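Local coordinates for RNA-binding protein RO60 (Deinococcus radiodurans, PDB 2NVO) that binds small RNAs that accumulate during recovery from ultraviolet irradiation and contributes to the resistance of the bacterium to that radiation, at residues Ser42-Phe47 with Leu84-Asp89; Val261-Met266 with Val284-Pro289; Thr272-Asn277 with Ile299-Asp304. All coordinates share one frame; numbering follows the deposited sequence.

Interaction 1: residues Ser42-Phe47 with Leu84-Asp89; sequences SRLTRF and LRVTLD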
loop_
_atom_site.group_PDB
_atom_site.type_symbol
_atom_site.label_atom_id
_atom_site.label_comp_id
_atom_site.label_asym_id
_atom_site.label_seq_id
_atom_site.Cartn_x
_atom_site.Cartn_y
_atom_site.Cartn_z
ATOM N N SER A 42 -13.292 6.474 17.146
ATOM C CA SER A 42 -12.651 7.241 16.090
ATOM C C SER A 42 -11.148 7.285 16.269
ATOM O O SER A 42 -10.401 7.233 15.296
ATOM C CB SER A 42 -13.206 8.665 16.047
ATOM O OG SER A 42 -14.555 8.655 15.625
ATOM N N ARG A 43 -10.711 7.406 17.516
ATOM C CA ARG A 43 -9.291 7.505 17.805
ATOM C C ARG A 43 -8.599 6.177 17.520
ATOM O O ARG A 43 -7.488 6.149 17.007
ATOM C CB ARG A 43 -9.049 7.942 19.250
ATOM C CG ARG A 43 -7.617 8.376 19.503
ATOM C CD ARG A 43 -7.401 8.855 20.930
ATOM N NE ARG A 43 -5.987 9.103 21.207
ATOM C CZ ARG A 43 -5.538 9.691 22.314
ATOM N NH1 ARG A 43 -6.395 10.095 23.245
ATOM N NH2 ARG A 43 -4.240 9.880 22.491
ATOM N N LEU A 44 -9.262 5.079 17.854
ATOM C CA LEU A 44 -8.714 3.756 17.581
ATOM C C LEU A 44 -8.713 3.464 16.082
ATOM O O LEU A 44 -7.766 2.876 15.567
ATOM C CB LEU A 44 -9.493 2.667 18.325
ATOM C CG LEU A 44 -9.016 1.235 18.063
ATOM C CD1 LEU A 44 -7.608 1.034 18.625
ATOM C CD2 LEU A 44 -9.974 0.209 18.643
ATOM N N THR A 45 -9.769 3.874 15.381
ATOM C CA THR A 45 -9.826 3.650 13.939
ATOM C C THR A 45 -8.659 4.376 13.262
ATOM O O THR A 45 -8.012 3.836 12.358
ATOM C CB THR A 45 -11.172 4.114 13.319
ATOM O OG1 THR A 45 -12.216 3.203 13.688
ATOM C CG2 THR A 45 -11.082 4.138 11.807
ATOM N N ARG A 46 -8.380 5.592 13.712
ATOM C CA ARG A 46 -7.275 6.344 13.129
ATOM C C ARG A 46 -5.953 5.615 13.328
ATOM O O ARG A 46 -5.136 5.539 12.426
ATOM C CB ARG A 46 -7.183 7.757 13.694
ATOM C CG ARG A 46 -6.094 8.589 13.012
ATOM C CD ARG A 46 -6.224 10.074 13.334
ATOM N NE ARG A 46 -7.384 10.656 12.669
ATOM C CZ ARG A 46 -7.617 11.961 12.565
ATOM N NH1 ARG A 46 -6.764 12.832 13.091
ATOM N NH2 ARG A 46 -8.706 12.395 11.931
ATOM N N PHE A 47 -5.750 5.083 14.526
ATOM C CA PHE A 47 -4.546 4.326 14.808
ATOM C C PHE A 47 -4.463 3.073 13.931
ATOM O O PHE A 47 -3.389 2.698 13.455
ATOM C CB PHE A 47 -4.494 3.954 16.291
ATOM C CG PHE A 47 -3.397 2.998 16.631
ATOM C CD1 PHE A 47 -2.142 3.464 17.000
ATOM C CD2 PHE A 47 -3.617 1.633 16.585
ATOM C CE1 PHE A 47 -1.117 2.572 17.306
ATOM C CE2 PHE A 47 -2.597 0.742 16.889
ATOM C CZ PHE A 47 -1.355 1.217 17.254
ATOM N N LEU A 84 -12.241 -4.513 19.974
ATOM C CA LEU A 84 -12.360 -5.643 19.063
ATOM C C LEU A 84 -13.357 -5.368 17.935
ATOM O O LEU A 84 -13.119 -5.741 16.787
ATOM C CB LEU A 84 -12.808 -6.876 19.837
ATOM C CG LEU A 84 -12.197 -8.241 19.513
ATOM C CD1 LEU A 84 -13.213 -9.341 19.807
ATOM C CD2 LEU A 84 -11.721 -8.331 18.078
ATOM N N ARG A 85 -14.484 -4.743 18.264
ATOM C CA ARG A 85 -15.487 -4.439 17.250
ATOM C C ARG A 85 -14.942 -3.421 16.246
ATOM O O ARG A 85 -15.108 -3.579 15.038
ATOM C CB ARG A 85 -16.783 -3.928 17.893
ATOM C CG ARG A 85 -17.659 -3.092 16.963
ATOM C CD ARG A 85 -18.988 -2.712 17.621
ATOM N NE ARG A 85 -18.820 -2.309 19.016
ATOM C CZ ARG A 85 -18.688 -1.049 19.423
ATOM N NH1 ARG A 85 -18.708 -0.057 18.541
ATOM N NH2 ARG A 85 -18.535 -0.783 20.716
ATOM N N VAL A 86 -14.290 -2.383 16.764
ATOM C CA VAL A 86 -13.634 -1.376 15.937
ATOM C C VAL A 86 -12.610 -2.041 15.007
ATOM O O VAL A 86 -12.561 -1.763 13.808
ATOM C CB VAL A 86 -12.948 -0.299 16.819
ATOM C CG1 VAL A 86 -12.205 0.715 15.964
ATOM C CG2 VAL A 86 -13.971 0.399 17.706
ATOM N N THR A 87 -11.814 -2.945 15.563
ATOM C CA THR A 87 -10.776 -3.628 14.799
ATOM C C THR A 87 -11.342 -4.483 13.674
ATOM O O THR A 87 -10.817 -4.472 12.565
ATOM C CB THR A 87 -9.848 -4.460 15.715
ATOM O OG1 THR A 87 -9.145 -3.575 16.576
ATOM C CG2 THR A 87 -8.834 -5.252 14.910
ATOM N N LEU A 88 -12.423 -5.210 13.939
ATOM C CA LEU A 88 -13.025 -6.016 12.883
ATOM C C LEU A 88 -13.650 -5.147 11.789
ATOM O O LEU A 88 -13.528 -5.456 10.603
ATOM C CB LEU A 88 -14.040 -7.011 13.457
ATOM C CG LEU A 88 -13.444 -8.354 13.903
ATOM C CD1 LEU A 88 -12.237 -8.142 14.798
ATOM C CD2 LEU A 88 -14.497 -9.194 14.615
ATOM N N ASP A 89 -14.305 -4.061 12.198
ATOM C CA ASP A 89 -14.870 -3.088 11.265
ATOM C C ASP A 89 -13.812 -2.555 10.294
ATOM O O ASP A 89 -14.060 -2.412 9.098
ATOM C CB ASP A 89 -15.502 -1.910 12.020
ATOM C CG ASP A 89 -16.865 -2.252 12.636
ATOM O OD1 ASP A 89 -17.459 -1.364 13.285
ATOM O OD2 ASP A 89 -17.338 -3.399 12.482
#

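Interaction 2: residues Val261-Met266 with Val284-Pro289; sequences VYRAAM and VGVLTP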
loop_
_atom_site.group_PDB
_atom_site.type_symbol
_atom_site.label_atom_id
_atom_site.label_comp_id
_atom_site.label_asym_id
_atom_site.label_seq_id
_atom_site.Cartn_x
_atom_site.Cartn_y
_atom_site.Cartn_z
ATOM N N VAL A 261 12.018 -18.591 -17.955
ATOM C CA VAL A 261 11.403 -18.486 -16.638
ATOM C C VAL A 261 10.478 -17.274 -16.571
ATOM O O VAL A 261 9.390 -17.337 -16.007
ATOM C CB VAL A 261 12.472 -18.395 -15.527
ATOM C CG1 VAL A 261 11.901 -17.752 -14.274
ATOM C CG2 VAL A 261 13.030 -19.778 -15.221
ATOM N N TYR A 262 10.911 -16.167 -17.160
ATOM C CA TYR A 262 10.086 -14.966 -17.167
ATOM C C TYR A 262 8.965 -15.053 -18.196
ATOM O O TYR A 262 7.814 -14.731 -17.900
ATOM C CB TYR A 262 10.943 -13.706 -17.322
ATOM C CG TYR A 262 11.342 -13.190 -15.965
ATOM C CD1 TYR A 262 10.377 -12.699 -15.092
ATOM C CD2 TYR A 262 12.655 -13.252 -15.528
ATOM C CE1 TYR A 262 10.706 -12.249 -13.842
ATOM C CE2 TYR A 262 12.999 -12.798 -14.262
ATOM C CZ TYR A 262 12.014 -12.302 -13.425
ATOM O OH TYR A 262 12.321 -11.853 -12.164
ATOM N N ARG A 263 9.315 -15.505 -19.393
ATOM C CA ARG A 263 8.332 -15.862 -20.405
ATOM C C ARG A 263 7.199 -16.647 -19.749
ATOM O O ARG A 263 6.017 -16.344 -19.929
ATOM C CB ARG A 263 9.002 -16.710 -21.484
ATOM C CG ARG A 263 8.252 -16.787 -22.795
ATOM C CD ARG A 263 9.211 -17.142 -23.906
ATOM N NE ARG A 263 10.017 -15.999 -24.332
ATOM C CZ ARG A 263 11.228 -16.111 -24.870
ATOM N NH1 ARG A 263 11.764 -17.311 -25.016
ATOM N NH2 ARG A 263 11.915 -15.035 -25.240
ATOM N N ALA A 264 7.577 -17.643 -18.960
ATOM C CA ALA A 264 6.609 -18.516 -18.313
ATOM C C ALA A 264 5.796 -17.763 -17.269
ATOM O O ALA A 264 4.606 -18.016 -17.097
ATOM C CB ALA A 264 7.315 -19.715 -17.688
ATOM N N ALA A 265 6.449 -16.833 -16.579
ATOM C CA ALA A 265 5.811 -16.079 -15.499
ATOM C C ALA A 265 4.739 -15.109 -16.009
ATOM O O ALA A 265 3.711 -14.902 -15.367
ATOM C CB ALA A 265 6.870 -15.333 -14.686
ATOM N N MET A 266 5.003 -14.502 -17.158
ATOM C CA MET A 266 4.051 -13.607 -17.804
ATOM C C MET A 266 2.694 -14.264 -18.011
ATOM O O MET A 266 1.652 -13.716 -17.641
ATOM C CB MET A 266 4.574 -13.228 -19.174
ATOM C CG MET A 266 5.390 -11.987 -19.218
ATOM S SD MET A 266 5.159 -11.290 -20.846
ATOM C CE MET A 266 3.402 -10.955 -20.799
ATOM N N VAL A 284 16.145 -10.146 -18.951
ATOM C CA VAL A 284 16.194 -11.550 -19.348
ATOM C C VAL A 284 15.897 -11.781 -20.831
ATOM O O VAL A 284 15.586 -12.902 -21.226
ATOM C CB VAL A 284 15.219 -12.395 -18.526
ATOM C CG1 VAL A 284 15.441 -12.152 -17.050
ATOM C CG2 VAL A 284 13.793 -12.065 -18.905
ATOM N N GLY A 285 15.988 -10.723 -21.639
ATOM C CA GLY A 285 15.942 -10.842 -23.087
ATOM C C GLY A 285 14.606 -11.223 -23.714
ATOM O O GLY A 285 14.549 -11.633 -24.876
ATOM N N VAL A 286 13.531 -11.080 -22.953
ATOM C CA VAL A 286 12.195 -11.383 -23.451
ATOM C C VAL A 286 11.532 -10.204 -24.206
ATOM O O VAL A 286 10.813 -10.402 -25.192
ATOM C CB VAL A 286 11.282 -11.812 -22.294
ATOM C CG1 VAL A 286 9.820 -11.747 -22.716
ATOM C CG2 VAL A 286 11.657 -13.198 -21.811
ATOM N N LEU A 287 11.788 -8.984 -23.743
ATOM C CA LEU A 287 11.088 -7.799 -24.222
ATOM C C LEU A 287 12.071 -6.809 -24.846
ATOM O O LEU A 287 12.673 -5.990 -24.143
ATOM C CB LEU A 287 10.348 -7.165 -23.035
ATOM C CG LEU A 287 9.332 -6.027 -23.145
ATOM C CD1 LEU A 287 8.137 -6.376 -24.062
ATOM C CD2 LEU A 287 8.825 -5.695 -21.754
ATOM N N THR A 288 12.241 -6.885 -26.163
ATOM C CA THR A 288 13.250 -6.090 -26.864
ATOM C C THR A 288 12.678 -5.398 -28.092
ATOM O O THR A 288 11.754 -5.903 -28.715
ATOM C CB THR A 288 14.453 -6.961 -27.295
ATOM O OG1 THR A 288 14.103 -7.738 -28.451
ATOM C CG2 THR A 288 14.857 -7.894 -26.162
ATOM N N PRO A 289 13.247 -4.244 -28.453
ATOM C CA PRO A 289 12.768 -3.331 -29.498
ATOM C C PRO A 289 12.610 -3.950 -30.890
ATOM O O PRO A 289 11.984 -3.335 -31.752
ATOM C CB PRO A 289 13.854 -2.247 -29.528
ATOM C CG PRO A 289 15.036 -2.881 -28.857
ATOM C CD PRO A 289 14.427 -3.685 -27.775
HETATM O O HOH W 1 9.774 -13.516 -25.639
#

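Interaction 3: residues Thr272-Asn277 with Ile299-Asp304; sequences TWLLRN and IERLTD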
loop_
_atom_site.group_PDB
_atom_site.type_symbol
_atom_site.label_atom_id
_atom_site.label_comp_id
_atom_site.label_asym_id
_atom_site.label_seq_id
_atom_site.Cartn_x
_atom_site.Cartn_y
_atom_site.Cartn_z
ATOM N N THR A 272 -0.796 -6.217 -12.484
ATOM C CA THR A 272 0.046 -5.662 -11.435
ATOM C C THR A 272 1.455 -6.238 -11.515
ATOM O O THR A 272 2.437 -5.492 -11.539
ATOM C CB THR A 272 -0.552 -5.930 -10.053
ATOM O OG1 THR A 272 -1.934 -5.544 -10.057
ATOM C CG2 THR A 272 0.197 -5.136 -8.991
ATOM N N TRP A 273 1.541 -7.565 -11.584
ATOM C CA TRP A 273 2.810 -8.264 -11.755
ATOM C C TRP A 273 3.542 -7.731 -12.969
ATOM O O TRP A 273 4.738 -7.413 -12.916
ATOM C CB TRP A 273 2.583 -9.776 -11.930
ATOM C CG TRP A 273 3.867 -10.567 -12.019
ATOM C CD1 TRP A 273 4.534 -11.162 -10.980
ATOM C CD2 TRP A 273 4.651 -10.835 -13.196
ATOM N NE1 TRP A 273 5.673 -11.782 -11.439
ATOM C CE2 TRP A 273 5.766 -11.597 -12.792
ATOM C CE3 TRP A 273 4.508 -10.512 -14.550
ATOM C CZ2 TRP A 273 6.739 -12.033 -13.692
ATOM C CZ3 TRP A 273 5.475 -10.945 -15.441
ATOM C CH2 TRP A 273 6.578 -11.696 -15.009
ATOM N N LEU A 274 2.810 -7.650 -14.079
ATOM C CA LEU A 274 3.376 -7.204 -15.341
ATOM C C LEU A 274 3.974 -5.804 -15.215
ATOM O O LEU A 274 5.062 -5.526 -15.730
ATOM C CB LEU A 274 2.306 -7.231 -16.438
ATOM C CG LEU A 274 2.874 -6.909 -17.816
ATOM C CD1 LEU A 274 4.042 -7.833 -18.111
ATOM C CD2 LEU A 274 1.815 -7.001 -18.912
ATOM N N LEU A 275 3.251 -4.922 -14.533
ATOM C CA LEU A 275 3.710 -3.546 -14.361
ATOM C C LEU A 275 5.062 -3.473 -13.649
ATOM O O LEU A 275 5.962 -2.749 -14.084
ATOM C CB LEU A 275 2.658 -2.720 -13.629
ATOM C CG LEU A 275 1.477 -2.362 -14.526
ATOM C CD1 LEU A 275 0.317 -1.795 -13.710
ATOM C CD2 LEU A 275 1.930 -1.397 -15.587
ATOM N N ARG A 276 5.224 -4.241 -12.580
ATOM C CA ARG A 276 6.493 -4.205 -11.856
ATOM C C ARG A 276 7.576 -5.098 -12.443
ATOM O O ARG A 276 8.678 -5.152 -11.909
ATOM C CB ARG A 276 6.304 -4.494 -10.365
ATOM C CG ARG A 276 5.691 -5.831 -10.036
ATOM C CD ARG A 276 5.852 -6.144 -8.544
ATOM N NE ARG A 276 4.694 -6.876 -8.031
ATOM C CZ ARG A 276 4.608 -8.203 -7.963
ATOM N NH1 ARG A 276 5.626 -8.964 -8.358
ATOM N NH2 ARG A 276 3.502 -8.770 -7.488
ATOM N N ASN A 277 7.286 -5.774 -13.557
ATOM C CA ASN A 277 8.242 -6.729 -14.102
ATOM C C ASN A 277 8.760 -6.431 -15.507
ATOM O O ASN A 277 9.523 -7.221 -16.072
ATOM C CB ASN A 277 7.701 -8.163 -13.989
ATOM C CG ASN A 277 7.876 -8.743 -12.595
ATOM O OD1 ASN A 277 8.970 -9.148 -12.223
ATOM N ND2 ASN A 277 6.798 -8.798 -11.826
ATOM N N ILE A 299 1.843 -4.570 -24.796
ATOM C CA ILE A 299 1.043 -3.367 -25.018
ATOM C C ILE A 299 -0.451 -3.620 -24.833
ATOM O O ILE A 299 -1.134 -2.843 -24.174
ATOM C CB ILE A 299 1.325 -2.738 -26.387
ATOM C CG1 ILE A 299 2.753 -2.177 -26.403
ATOM C CG2 ILE A 299 0.311 -1.621 -26.718
ATOM C CD1 ILE A 299 3.242 -1.834 -27.802
ATOM N N GLU A 300 -0.955 -4.712 -25.405
ATOM C CA GLU A 300 -2.379 -5.033 -25.286
ATOM C C GLU A 300 -2.818 -5.272 -23.839
ATOM O O GLU A 300 -3.910 -4.881 -23.437
ATOM C CB GLU A 300 -2.749 -6.243 -26.166
ATOM C CG GLU A 300 -2.560 -5.994 -27.656
ATOM C CD GLU A 300 -3.352 -4.793 -28.161
ATOM O OE1 GLU A 300 -4.437 -4.520 -27.607
ATOM O OE2 GLU A 300 -2.895 -4.117 -29.111
ATOM N N ARG A 301 -1.982 -5.925 -23.056
ATOM C CA ARG A 301 -2.322 -6.129 -21.654
ATOM C C ARG A 301 -2.281 -4.818 -20.854
ATOM O O ARG A 301 -3.121 -4.588 -19.998
ATOM C CB ARG A 301 -1.392 -7.167 -21.034
ATOM C CG ARG A 301 -1.416 -8.492 -21.779
ATOM C CD ARG A 301 -0.359 -9.423 -21.253
ATOM N NE ARG A 301 -0.548 -9.637 -19.824
ATOM C CZ ARG A 301 0.063 -10.587 -19.131
ATOM N NH1 ARG A 301 0.894 -11.424 -19.744
ATOM N NH2 ARG A 301 -0.161 -10.705 -17.833
ATOM N N LEU A 302 -1.298 -3.973 -21.151
ATOM C CA LEU A 302 -1.077 -2.737 -20.406
ATOM C C LEU A 302 -2.203 -1.733 -20.609
ATOM O O LEU A 302 -2.451 -0.879 -19.755
ATOM C CB LEU A 302 0.246 -2.099 -20.837
ATOM C CG LEU A 302 1.501 -2.849 -20.404
ATOM C CD1 LEU A 302 2.743 -2.147 -20.929
ATOM C CD2 LEU A 302 1.504 -2.950 -18.885
ATOM N N THR A 303 -2.872 -1.823 -21.755
ATOM C CA THR A 303 -3.907 -0.863 -22.107
ATOM C C THR A 303 -5.291 -1.507 -22.173
ATOM O O THR A 303 -6.217 -0.924 -22.712
ATOM C CB THR A 303 -3.627 -0.196 -23.459
ATOM O OG1 THR A 303 -3.512 -1.199 -24.479
ATOM C CG2 THR A 303 -2.337 0.628 -23.406
ATOM N N ASP A 304 -5.415 -2.708 -21.629
ATOM C CA ASP A 304 -6.703 -3.404 -21.587
ATOM C C ASP A 304 -7.585 -2.779 -20.504
ATOM O O ASP A 304 -7.306 -2.923 -19.321
ATOM C CB ASP A 304 -6.462 -4.882 -21.293
ATOM C CG ASP A 304 -7.745 -5.716 -21.332
ATOM O OD1 ASP A 304 -7.654 -6.954 -21.310
ATOM O OD2 ASP A 304 -8.833 -5.134 -21.378
#

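Interaction 1: residues Ser42-Phe47 with Leu84-Asp89
Leu44 meets Val86 where helix 40-50 lies against helix 80-93, and its side chain, pointing toward the other helix, can be followed outward atom by atom. Leu44 CB is already within 4.1 Å of Val86 CG1. Leu44 CG comes a little nearer, 3.9 Å from Val86 CG1. At the tip the CD2 branch does the real touching: Leu44 CD2 is 3.5 Å from Val86 CG1 and equally close to Val86 CB, while Val86 CG2 is farther, 4.1 Å from Leu44 CD2. Leu44 holds CG anti to its backbone N (chi1 178°), which carries the chain outward; Thr87 OG1 is only loosely near Leu44 CD2, at 4.4 Å.

Val86 CG1 has a second neighbour. Thr45 OG1 stands 3.4 Å from Val86 CG1, an oxygen-to-methyl van der Waals touch; the hydroxyl makes its hydrogen bond to Glu41 O, one turn earlier in its own helix, and Thr87 OG1 likewise bonds to Ala83 O. The methyl therefore sits between a leucine branch and a hydroxyl already occupied within its helix.

The backbones are closest at Thr45 and Val86, whose CA atoms are 6.6 Å apart, and the local axes cross at -45°. The contact joins helix 40-50, the first modelled helix, to helix 80-93 within the TROVE domain, and helix 100-112 packs against both, taking Phe47 and Thr87 on Val105 and Leu84 on Leu106 and Ile109.

Interaction 2: residues Val261-Met266 with Val284-Pro289
Tyr262 and Val284 meet where helix 259-266 of the TROVE domain packs against the loop that leaves helix 271-283 and leads into helix 292-302. Both methyls of the valine reach the tyrosine, whose side chain they cross at about a right angle. Val284 CG1 lies 3.4 Å from Tyr262 CD2 and 3.8 Å from Tyr262 CE2, meeting the ring obliquely. The other methyl sits closer to the root of the side chain, with Val284 CG2 3.6 Å from Tyr262 CB. The valine's chi1 of -52° turns CG1 anti to its carbonyl carbon and leaves CG2 between the backbone N and the carbonyl carbon, so CG1 meets the CD2-CE2 part of the ring and CG2 the CB end.

Val284 is the first residue to leave the helical conformation, and Gly285 follows with a positive phi of 70°; the chain thus turns out of helix 271-283 and delivers Val286 beside Arg263. The loop links two helices of the horseshoe, which is built from HEAT-like helical repeats, and folds back against the helix before them.

Arg263 extends with CG anti to its backbone N, then bends at chi3, and its guanidinium comes obliquely to Val286, Arg263 NH2 being 3.9 Å from Val286 CG2. A water is held weakly between the two sides, accepting from Arg263 NH2 at 2.7 Å and donating to Val286 O at 3.3 Å. NH1 of the same arginine forms a salt bridge with Glu260 OE2, while Tyr262 also packs against Trp273, Asn280 and Leu281 of helix 271-283.

Interaction 3: residues Thr272-Asn277 with Ile299-Asp304
Two torsions set up the meeting of Leu274 with Arg301: the leucine carries CG opposite its backbone N (chi1 -174°), and the arginine chain bends at chi3 (57°). The first extends the isobutyl group toward helix 292-302. The bend turns the guanidinium so that Leu274 CD2 lies over one face of that flat group, 3.6 Å above the plane and offset toward the rim. Leu274 CD2 is also 3.7 Å from Arg301 NE and 3.8 Å from Arg301 CB, so it nestles into the bend and touches both the root and the charged end of the chain.

The nitrogens at that end are engaged elsewhere. Arg301 NH1 donates to Met266 O, at the end of helix 259-266, and NH2 makes a weak bond to Asn269 O. Together these bonds, the second a weak one, would help to fix the turn of the guanidinium, and the leucine packs on the face so presented.

Beside this polar anchor lies a leucine cluster. Leu302 CD2 is 3.7 Å from Leu275 CD2 and 4.1 Å from Leu274 CD2, so this one methyl meets a branch from each of two successive leucines. Helix 341-354 reaches the same region through Leu347, which Leu275 touches.

Apolar packing between helices 271-283 and 292-302, with Arg301 reaching back to the end of helix 259-266 and the link that follows it, is consistent with the consecutive stacking of helices in the HEAT-like repeats of the TROVE horseshoe.

How the interactions relate
All three contacts belong to the TROVE domain, but interaction 1 lies on the opposite side of the chain's centre from interactions 2 and 3: it is about 44 Å from interaction 2 and about 36 Å from interaction 3, centre to centre. Interactions 2 and 3 are neighbours, their centres 13 Å apart, with segments that alternate along the chain. They touch directly: Ala265 CB packs 3.4 Å from Trp273 CZ2, and Met266 CA lies 3.8 Å from Trp273 CZ3. Segments 261-266 and 272-277 fall within the region thought, by similarity, to bind RNA. None of the contacts includes Ser372, Ser374 or Glu467, which hold the calcium ion in the VWFA-like domain that closes the ring.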